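Local coordinates for Sex comb on midleg CG9495-PA (Drosophila melanogaster, PDB 1PK1), which probably acts in Polycomb-group gene repression, its SAM domain serving as a protein-protein interaction module that here binds the chain of another protein, at residues I23-S28 with K48-L53; N31-H36 with A69-N74. The protein carries 2 engineered substitutions. All coordinates share one frame; numbering follows the deposited sequence.

Interaction 1 of 2, residues I23-S28 with K48-L53; sequences IQYIES and KALLRL. Engineered in segment 48-53: Arg52 (natural residue Leu).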
ATOM      1  N   ILE B  23      -9.351   1.286 -13.739  1.00 13.53           N
ATOM      2  CA  ILE B  23      -9.568   0.077 -12.964  1.00 15.87           C
ATOM      3  C   ILE B  23      -8.882  -1.117 -13.622  1.00 16.19           C
ATOM      4  O   ILE B  23      -8.313  -1.963 -12.938  1.00 17.84           O
ATOM      5  CB  ILE B  23     -11.075  -0.193 -12.790  1.00 16.99           C
ATOM      6  CG1 ILE B  23     -11.672   0.911 -11.906  1.00 17.65           C
ATOM      7  CG2 ILE B  23     -11.297  -1.579 -12.184  1.00 19.63           C
ATOM      8  CD1 ILE B  23     -13.165   0.799 -11.671  1.00 20.66           C
ATOM      9  N   GLN B  24      -8.931  -1.181 -14.948  1.00 17.58           N
ATOM     10  CA  GLN B  24      -8.281  -2.269 -15.676  1.00 19.28           C
ATOM     11  C   GLN B  24      -6.764  -2.206 -15.459  1.00 17.64           C
ATOM     12  O   GLN B  24      -6.108  -3.238 -15.320  1.00 16.28           O
ATOM     13  CB  GLN B  24      -8.599  -2.175 -17.171  1.00 21.91           C
ATOM     14  CG  GLN B  24      -7.814  -3.153 -18.042  1.00 28.91           C
ATOM     15  CD  GLN B  24      -8.135  -4.608 -17.746  1.00 33.67           C
ATOM     16  OE1 GLN B  24      -7.444  -5.514 -18.219  1.00 36.69           O
ATOM     17  NE2 GLN B  24      -9.186  -4.841 -16.967  1.00 34.80           N
ATOM     18  N   TYR B  25      -6.213  -0.993 -15.430  1.00 15.83           N
ATOM     19  CA  TYR B  25      -4.776  -0.823 -15.211  1.00 15.43           C
ATOM     20  C   TYR B  25      -4.392  -1.342 -13.830  1.00 17.04           C
ATOM     21  O   TYR B  25      -3.478  -2.160 -13.685  1.00 16.48           O
ATOM     22  CB  TYR B  25      -4.379   0.654 -15.331  1.00 15.19           C
ATOM     23  CG  TYR B  25      -2.970   0.928 -14.858  1.00 14.56           C
ATOM     24  CD1 TYR B  25      -1.879   0.316 -15.478  1.00 15.51           C
ATOM     25  CD2 TYR B  25      -2.723   1.772 -13.773  1.00 14.87           C
ATOM     26  CE1 TYR B  25      -0.587   0.529 -15.035  1.00 15.39           C
ATOM     27  CE2 TYR B  25      -1.421   1.994 -13.320  1.00 14.85           C
ATOM     28  CZ  TYR B  25      -0.360   1.364 -13.959  1.00 14.03           C
ATOM     29  OH  TYR B  25       0.931   1.548 -13.535  1.00 15.81           O
ATOM     30  N   ILE B  26      -5.095  -0.867 -12.809  1.00 17.04           N
ATOM     31  CA  ILE B  26      -4.815  -1.296 -11.447  1.00 19.67           C
ATOM     32  C   ILE B  26      -4.955  -2.810 -11.297  1.00 20.56           C
ATOM     33  O   ILE B  26      -4.039  -3.482 -10.834  1.00 21.60           O
ATOM     34  CB  ILE B  26      -5.772  -0.624 -10.437  1.00 19.14           C
ATOM     35  CG1 ILE B  26      -5.634   0.900 -10.507  1.00 21.61           C
ATOM     36  CG2 ILE B  26      -5.468  -1.123  -9.031  1.00 20.50           C
ATOM     37  CD1 ILE B  26      -4.273   1.423 -10.115  1.00 25.11           C
ATOM     38  N   GLU B  27      -6.106  -3.341 -11.696  1.00 21.66           N
ATOM     39  CA  GLU B  27      -6.368  -4.772 -11.569  1.00 22.99           C
ATOM     40  C   GLU B  27      -5.502  -5.695 -12.422  1.00 22.56           C
ATOM     41  O   GLU B  27      -5.145  -6.785 -11.975  1.00 23.14           O
ATOM     42  CB  GLU B  27      -7.857  -5.052 -11.824  1.00 24.78           C
ATOM     43  CG  GLU B  27      -8.740  -4.625 -10.652  1.00 27.46           C
ATOM     44  CD  GLU B  27     -10.231  -4.696 -10.946  1.00 29.43           C
ATOM     45  OE1 GLU B  27     -10.637  -5.445 -11.859  1.00 28.63           O
ATOM     46  OE2 GLU B  27     -11.004  -4.006 -10.241  1.00 29.02           O
ATOM     47  N   SER B  28      -5.157  -5.274 -13.634  1.00 22.71           N
ATOM     48  CA  SER B  28      -4.331  -6.114 -14.503  1.00 24.64           C
ATOM     49  C   SER B  28      -2.877  -6.129 -14.053  1.00 25.92           C
ATOM     50  O   SER B  28      -2.100  -7.002 -14.449  1.00 26.52           O
ATOM     51  CB  SER B  28      -4.413  -5.639 -15.958  1.00 25.41           C
ATOM     52  OG  SER B  28      -3.703  -4.429 -16.153  1.00 24.64           O
ATOM     53  N   LYS B  48      -7.478  11.469 -15.275  1.00 24.02           N
ATOM     54  CA  LYS B  48      -7.066  12.714 -14.633  1.00 26.24           C
ATOM     55  C   LYS B  48      -7.064  12.599 -13.114  1.00 25.35           C
ATOM     56  O   LYS B  48      -6.159  13.099 -12.452  1.00 26.68           O
ATOM     57  CB  LYS B  48      -7.982  13.870 -15.042  1.00 29.15           C
ATOM     58  CG  LYS B  48      -7.521  15.206 -14.482  1.00 33.52           C
ATOM     59  CD  LYS B  48      -8.501  16.327 -14.770  1.00 37.81           C
ATOM     60  CE  LYS B  48      -7.895  17.674 -14.398  1.00 40.13           C
ATOM     61  NZ  LYS B  48      -7.375  17.687 -13.000  1.00 42.29           N
ATOM     62  N   ALA B  49      -8.084  11.947 -12.564  1.00 23.73           N
ATOM     63  CA  ALA B  49      -8.187  11.775 -11.121  1.00 21.14           C
ATOM     64  C   ALA B  49      -7.088  10.852 -10.580  1.00 19.44           C
ATOM     65  O   ALA B  49      -6.529  11.100  -9.512  1.00 20.51           O
ATOM     66  CB  ALA B  49      -9.564  11.222 -10.761  1.00 19.76           C
ATOM     67  N   LEU B  50      -6.780   9.794 -11.323  1.00 19.93           N
ATOM     68  CA  LEU B  50      -5.747   8.846 -10.898  1.00 19.88           C
ATOM     69  C   LEU B  50      -4.407   9.540 -10.658  1.00 21.30           C
ATOM     70  O   LEU B  50      -3.763   9.357  -9.623  1.00 20.86           O
ATOM     71  CB  LEU B  50      -5.561   7.765 -11.961  1.00 17.53           C
ATOM     72  CG  LEU B  50      -4.565   6.656 -11.612  1.00 18.07           C
ATOM     73  CD1 LEU B  50      -5.124   5.810 -10.461  1.00 16.25           C
ATOM     74  CD2 LEU B  50      -4.316   5.786 -12.841  1.00 18.17           C
ATOM     75  N   LEU B  51      -3.990  10.340 -11.629  1.00 24.84           N
ATOM     76  CA  LEU B  51      -2.720  11.044 -11.539  1.00 28.50           C
ATOM     77  C   LEU B  51      -2.707  12.077 -10.419  1.00 29.47           C
ATOM     78  O   LEU B  51      -1.643  12.521  -9.982  1.00 30.65           O
ATOM     79  CB  LEU B  51      -2.417  11.714 -12.879  1.00 31.10           C
ATOM     80  CG  LEU B  51      -2.389  10.757 -14.075  1.00 32.19           C
ATOM     81  CD1 LEU B  51      -2.209  11.544 -15.364  1.00 34.29           C
ATOM     82  CD2 LEU B  51      -1.267   9.745 -13.897  1.00 35.33           C
ATOM     83  N   ARG B  52      -3.895  12.434  -9.941  1.00 29.76           N
ATOM     84  CA  ARG B  52      -4.051  13.432  -8.888  1.00 31.10           C
ATOM     85  C   ARG B  52      -4.169  12.814  -7.492  1.00 28.97           C
ATOM     86  O   ARG B  52      -4.279  13.526  -6.498  1.00 29.19           O
ATOM     87  CB  ARG B  52      -5.283  14.288  -9.208  1.00 33.47           C
ATOM     88  CG  ARG B  52      -5.550  15.453  -8.279  1.00 39.21           C
ATOM     89  CD  ARG B  52      -6.659  16.325  -8.860  1.00 42.31           C
ATOM     90  NE  ARG B  52      -7.066  17.401  -7.963  1.00 44.90           N
ATOM     91  CZ  ARG B  52      -7.965  18.329  -8.277  1.00 46.46           C
ATOM     92  NH1 ARG B  52      -8.549  18.311  -9.470  1.00 47.43           N
ATOM     93  NH2 ARG B  52      -8.286  19.270  -7.401  1.00 46.54           N
ATOM     94  N   LEU B  53      -4.133  11.489  -7.418  1.00 27.70           N
ATOM     95  CA  LEU B  53      -4.245  10.795  -6.136  1.00 25.66           C
ATOM     96  C   LEU B  53      -2.950  10.766  -5.331  1.00 25.31           C
ATOM     97  O   LEU B  53      -1.855  10.926  -5.875  1.00 27.14           O
ATOM     98  CB  LEU B  53      -4.681   9.338  -6.347  1.00 26.03           C
ATOM     99  CG  LEU B  53      -6.122   8.941  -6.656  1.00 25.46           C
ATOM    100  CD1 LEU B  53      -6.165   7.436  -6.903  1.00 23.88           C
ATOM    101  CD2 LEU B  53      -7.034   9.304  -5.497  1.00 24.31           C
TER
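Leu50 reaches from helix 47-51 toward helix 19-29 and divides its two methyl groups between neighbouring side chains there. CD2 of Leu50 lies 4.4 Å from CD2 of Tyr25, coming at the ring obliquely, while CD1 of Leu50 stands 4.5 Å from CD1 of Ile26. The leucine holds CG trans to its own nitrogen (chi1 -177°), a setting that puts one methyl by Tyr25 and the other by Ile26. These are light touches, and the two segments bury just 75 Å² against each other. More of the packing around these side chains appears to come from helix 66-79, which they share: Val76 meets Leu50, Leu75 meets Ile26, and Lys78 and Val79 lie against Tyr25, whose ring also meets that of Trp17. Such a small core enclosed by short helices is what a SAM domain, a compact five-helix bundle, is built on. The outward sides are different in kind. On helix 19-29, Ser28 turns back on its own helix, with OG donating to Gln24 O at 2.8 Å from the opposite face of that carbonyl to the Ser28 backbone N. On the other segment, Lys48 and the engineered Arg52, a leucine in the natural protein, are exposed and take no part. The hydroxyl of the touching tyrosine, Tyr25 OH, is satisfied by a hydrogen bond to the carbonyl oxygen of Leu75. The pairing between 23-28 and 48-53 is therefore wholly apolar and non-directional, resting on the fit of methyl groups and a ring.

Interaction 2 of 2, residues N31-H36 with A69-N74; sequences NSLAVH and ALKICN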
ATOM      1  N   ASN B  31      -3.584  -7.876  -9.012  1.00 21.04           N
ATOM      2  CA  ASN B  31      -4.849  -8.537  -8.748  1.00 22.99           C
ATOM      3  C   ASN B  31      -5.386  -8.398  -7.318  1.00 21.24           C
ATOM      4  O   ASN B  31      -6.593  -8.507  -7.098  1.00 20.36           O
ATOM      5  CB  ASN B  31      -4.721 -10.016  -9.120  1.00 27.04           C
ATOM      6  CG  ASN B  31      -5.992 -10.783  -8.884  1.00 28.66           C
ATOM      7  OD1 ASN B  31      -6.118 -11.507  -7.897  1.00 33.44           O
ATOM      8  ND2 ASN B  31      -6.954 -10.620  -9.784  1.00 29.72           N
ATOM      9  N   SER B  32      -4.503  -8.152  -6.354  1.00 21.74           N
ATOM     10  CA  SER B  32      -4.911  -8.022  -4.955  1.00 21.07           C
ATOM     11  C   SER B  32      -5.679  -6.734  -4.668  1.00 19.98           C
ATOM     12  O   SER B  32      -6.275  -6.580  -3.598  1.00 21.96           O
ATOM     13  CB  SER B  32      -3.688  -8.097  -4.036  1.00 22.69           C
ATOM     14  OG  SER B  32      -2.850  -6.968  -4.203  1.00 22.55           O
ATOM     15  N   LEU B  33      -5.669  -5.818  -5.628  1.00 17.15           N
ATOM     16  CA  LEU B  33      -6.360  -4.538  -5.483  1.00 17.19           C
ATOM     17  C   LEU B  33      -7.748  -4.527  -6.124  1.00 16.54           C
ATOM     18  O   LEU B  33      -8.488  -3.549  -5.995  1.00 15.39           O
ATOM     19  CB  LEU B  33      -5.509  -3.425  -6.104  1.00 16.60           C
ATOM     20  CG  LEU B  33      -4.211  -3.097  -5.363  1.00 16.26           C
ATOM     21  CD1 LEU B  33      -3.356  -2.165  -6.224  1.00 18.03           C
ATOM     22  CD2 LEU B  33      -4.541  -2.444  -4.020  1.00 16.37           C
ATOM     23  N   ALA B  34      -8.105  -5.611  -6.811  1.00 16.50           N
ATOM     24  CA  ALA B  34      -9.401  -5.689  -7.481  1.00 16.53           C
ATOM     25  C   ALA B  34     -10.603  -5.507  -6.547  1.00 15.94           C
ATOM     26  O   ALA B  34     -11.661  -5.028  -6.975  1.00 16.30           O
ATOM     27  CB  ALA B  34      -9.516  -7.012  -8.238  1.00 16.46           C
ATOM     28  N   VAL B  35     -10.453  -5.887  -5.283  1.00 15.43           N
ATOM     29  CA  VAL B  35     -11.542  -5.741  -4.321  1.00 16.42           C
ATOM     30  C   VAL B  35     -11.927  -4.267  -4.156  1.00 16.18           C
ATOM     31  O   VAL B  35     -13.049  -3.939  -3.751  1.00 14.24           O
ATOM     32  CB  VAL B  35     -11.157  -6.342  -2.935  1.00 16.74           C
ATOM     33  CG1 VAL B  35      -9.956  -5.604  -2.346  1.00 15.19           C
ATOM     34  CG2 VAL B  35     -12.338  -6.263  -1.973  1.00 18.58           C
ATOM     35  N   HIS B  36     -11.002  -3.376  -4.498  1.00 16.92           N
ATOM     36  CA  HIS B  36     -11.250  -1.943  -4.367  1.00 17.23           C
ATOM     37  C   HIS B  36     -11.782  -1.307  -5.640  1.00 17.75           C
ATOM     38  O   HIS B  36     -11.965  -0.093  -5.704  1.00 16.95           O
ATOM     39  CB  HIS B  36      -9.963  -1.231  -3.935  1.00 18.66           C
ATOM     40  CG  HIS B  36      -9.382  -1.768  -2.668  1.00 18.90           C
ATOM     41  ND1 HIS B  36     -10.104  -1.856  -1.498  1.00 21.00           N
ATOM     42  CD2 HIS B  36      -8.152  -2.264  -2.389  1.00 19.22           C
ATOM     43  CE1 HIS B  36      -9.347  -2.386  -0.555  1.00 20.11           C
ATOM     44  NE2 HIS B  36      -8.158  -2.642  -1.070  1.00 20.50           N
ATOM     45  N   ALA B  69      -3.216   1.671  -0.223  1.00 10.63           N
ATOM     46  CA  ALA B  69      -2.862   2.997  -0.728  1.00 11.07           C
ATOM     47  C   ALA B  69      -1.433   3.026  -1.275  1.00 10.49           C
ATOM     48  O   ALA B  69      -1.177   3.595  -2.344  1.00 11.36           O
ATOM     49  CB  ALA B  69      -3.025   4.039   0.376  1.00 12.77           C
ATOM     50  N   LEU B  70      -0.501   2.431  -0.541  1.00 10.17           N
ATOM     51  CA  LEU B  70       0.887   2.409  -0.987  1.00 12.70           C
ATOM     52  C   LEU B  70       1.047   1.617  -2.290  1.00 13.45           C
ATOM     53  O   LEU B  70       1.816   2.016  -3.161  1.00 10.87           O
ATOM     54  CB  LEU B  70       1.796   1.834   0.099  1.00 14.03           C
ATOM     55  CG  LEU B  70       2.019   2.745   1.315  1.00 16.98           C
ATOM     56  CD1 LEU B  70       3.101   2.149   2.198  1.00 21.77           C
ATOM     57  CD2 LEU B  70       2.427   4.137   0.857  1.00 20.88           C
ATOM     58  N   LYS B  71       0.316   0.510  -2.425  1.00 10.55           N
ATOM     59  CA  LYS B  71       0.396  -0.288  -3.646  1.00 12.37           C
ATOM     60  C   LYS B  71      -0.165   0.491  -4.831  1.00 12.19           C
ATOM     61  O   LYS B  71       0.365   0.430  -5.941  1.00 11.52           O
ATOM     62  CB  LYS B  71      -0.383  -1.599  -3.502  1.00 10.92           C
ATOM     63  CG  LYS B  71       0.159  -2.567  -2.474  1.00 17.26           C
ATOM     64  CD  LYS B  71      -0.550  -3.905  -2.650  1.00 23.87           C
ATOM     65  CE  LYS B  71      -0.945  -4.533  -1.343  1.00 27.87           C
ATOM     66  NZ  LYS B  71      -1.863  -5.675  -1.622  1.00 28.56           N
ATOM     67  N   ILE B  72      -1.251   1.222  -4.598  1.00 11.39           N
ATOM     68  CA  ILE B  72      -1.861   2.003  -5.657  1.00 11.66           C
ATOM     69  C   ILE B  72      -0.925   3.142  -6.051  1.00 12.69           C
ATOM     70  O   ILE B  72      -0.735   3.409  -7.237  1.00 12.34           O
ATOM     71  CB  ILE B  72      -3.235   2.553  -5.213  1.00 12.51           C
ATOM     72  CG1 ILE B  72      -4.220   1.379  -5.067  1.00 12.72           C
ATOM     73  CG2 ILE B  72      -3.740   3.572  -6.222  1.00 12.06           C
ATOM     74  CD1 ILE B  72      -5.499   1.712  -4.322  1.00 14.41           C
ATOM     75  N   CYS B  73      -0.321   3.797  -5.062  1.00 12.36           N
ATOM     76  CA  CYS B  73       0.608   4.892  -5.356  1.00 14.65           C
ATOM     77  C   CYS B  73       1.764   4.367  -6.195  1.00 12.58           C
ATOM     78  O   CYS B  73       2.243   5.053  -7.093  1.00 14.05           O
ATOM     79  CB  CYS B  73       1.170   5.504  -4.071  1.00 17.37           C
ATOM     80  SG  CYS B  73       0.090   6.682  -3.266  1.00 25.96           S
ATOM     81  N   ASN B  74       2.197   3.146  -5.899  1.00 12.90           N
ATOM     82  CA  ASN B  74       3.304   2.530  -6.631  1.00 14.45           C
ATOM     83  C   ASN B  74       2.937   2.392  -8.107  1.00 15.11           C
ATOM     84  O   ASN B  74       3.764   2.636  -8.984  1.00 15.34           O
ATOM     85  CB  ASN B  74       3.638   1.156  -6.038  1.00 14.16           C
ATOM     86  CG  ASN B  74       4.786   0.470  -6.762  1.00 18.01           C
ATOM     87  OD1 ASN B  74       4.581  -0.487  -7.512  1.00 21.02           O
ATOM     88  ND2 ASN B  74       5.998   0.966  -6.549  1.00 16.15           N
TER
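The 3-10 turns of 31-36 pass beside the helical segment 69-74, coming nearest in backbone terms where the CA atoms of Leu33 and Ile72 are 7.9 Å apart. Leu33 fills that space. Its CD1 lies 3.8 Å from Ile72 CG1, and CD2 comes almost as near, so both methyls of the leucine bear on one methylene. CD1 of Leu33 also meets Lys71 CB at 4.1 Å. CD2 of Leu33 also sits at the edge of the His36 ring, in its plane, and Val35 CG1 covers one face of that ring. In this SAM domain the segment 31-36 joins helix 19-29 to helix 37-42, and Leu33 plugs it onto the long C-terminal helix 66-79; Met58 of helix 55-61 and Leu64 of a loop add to the cover of Ile72. Beyond the apolar part, the Lys71 chain bends at its third torsion (chi3 -137°) and brings NZ to Ser32 OG, to which it donates a 3.1 Å hydrogen bond. Ser32 OG is also bonded to Asp30 OD1, and Lys71 NZ forms a salt bridge with an acidic side chain of the chain of another protein. A methionine in place of Lys71 would probably leave that acid without its opposite charge and Ser32 OG without this donor. Ser32 itself packs on a polar side chain of the other protein, placing this edge of the contact at the interface.

Along the chain the segments alternate: 23-28 and 31-36 come first, then their respective partners 48-53 and 69-74, so the two contacts interlock rather than follow one another. Their centres are 10 Å apart and they meet directly, Ile26 CG2 lying 3.7 Å from Leu33 CD1. Helix 66-79 unites them. It supplies one side of interaction 2, and its Leu75 touches both Ile26 of interaction 1 and Leu33 of interaction 2. This is consistent with one continuous hydrophobic core within a single SAM domain. Interaction 1 lies near its middle, its centre about 3 Å from the chain centre, whereas interaction 2 extends outward to the surface bound by the other protein.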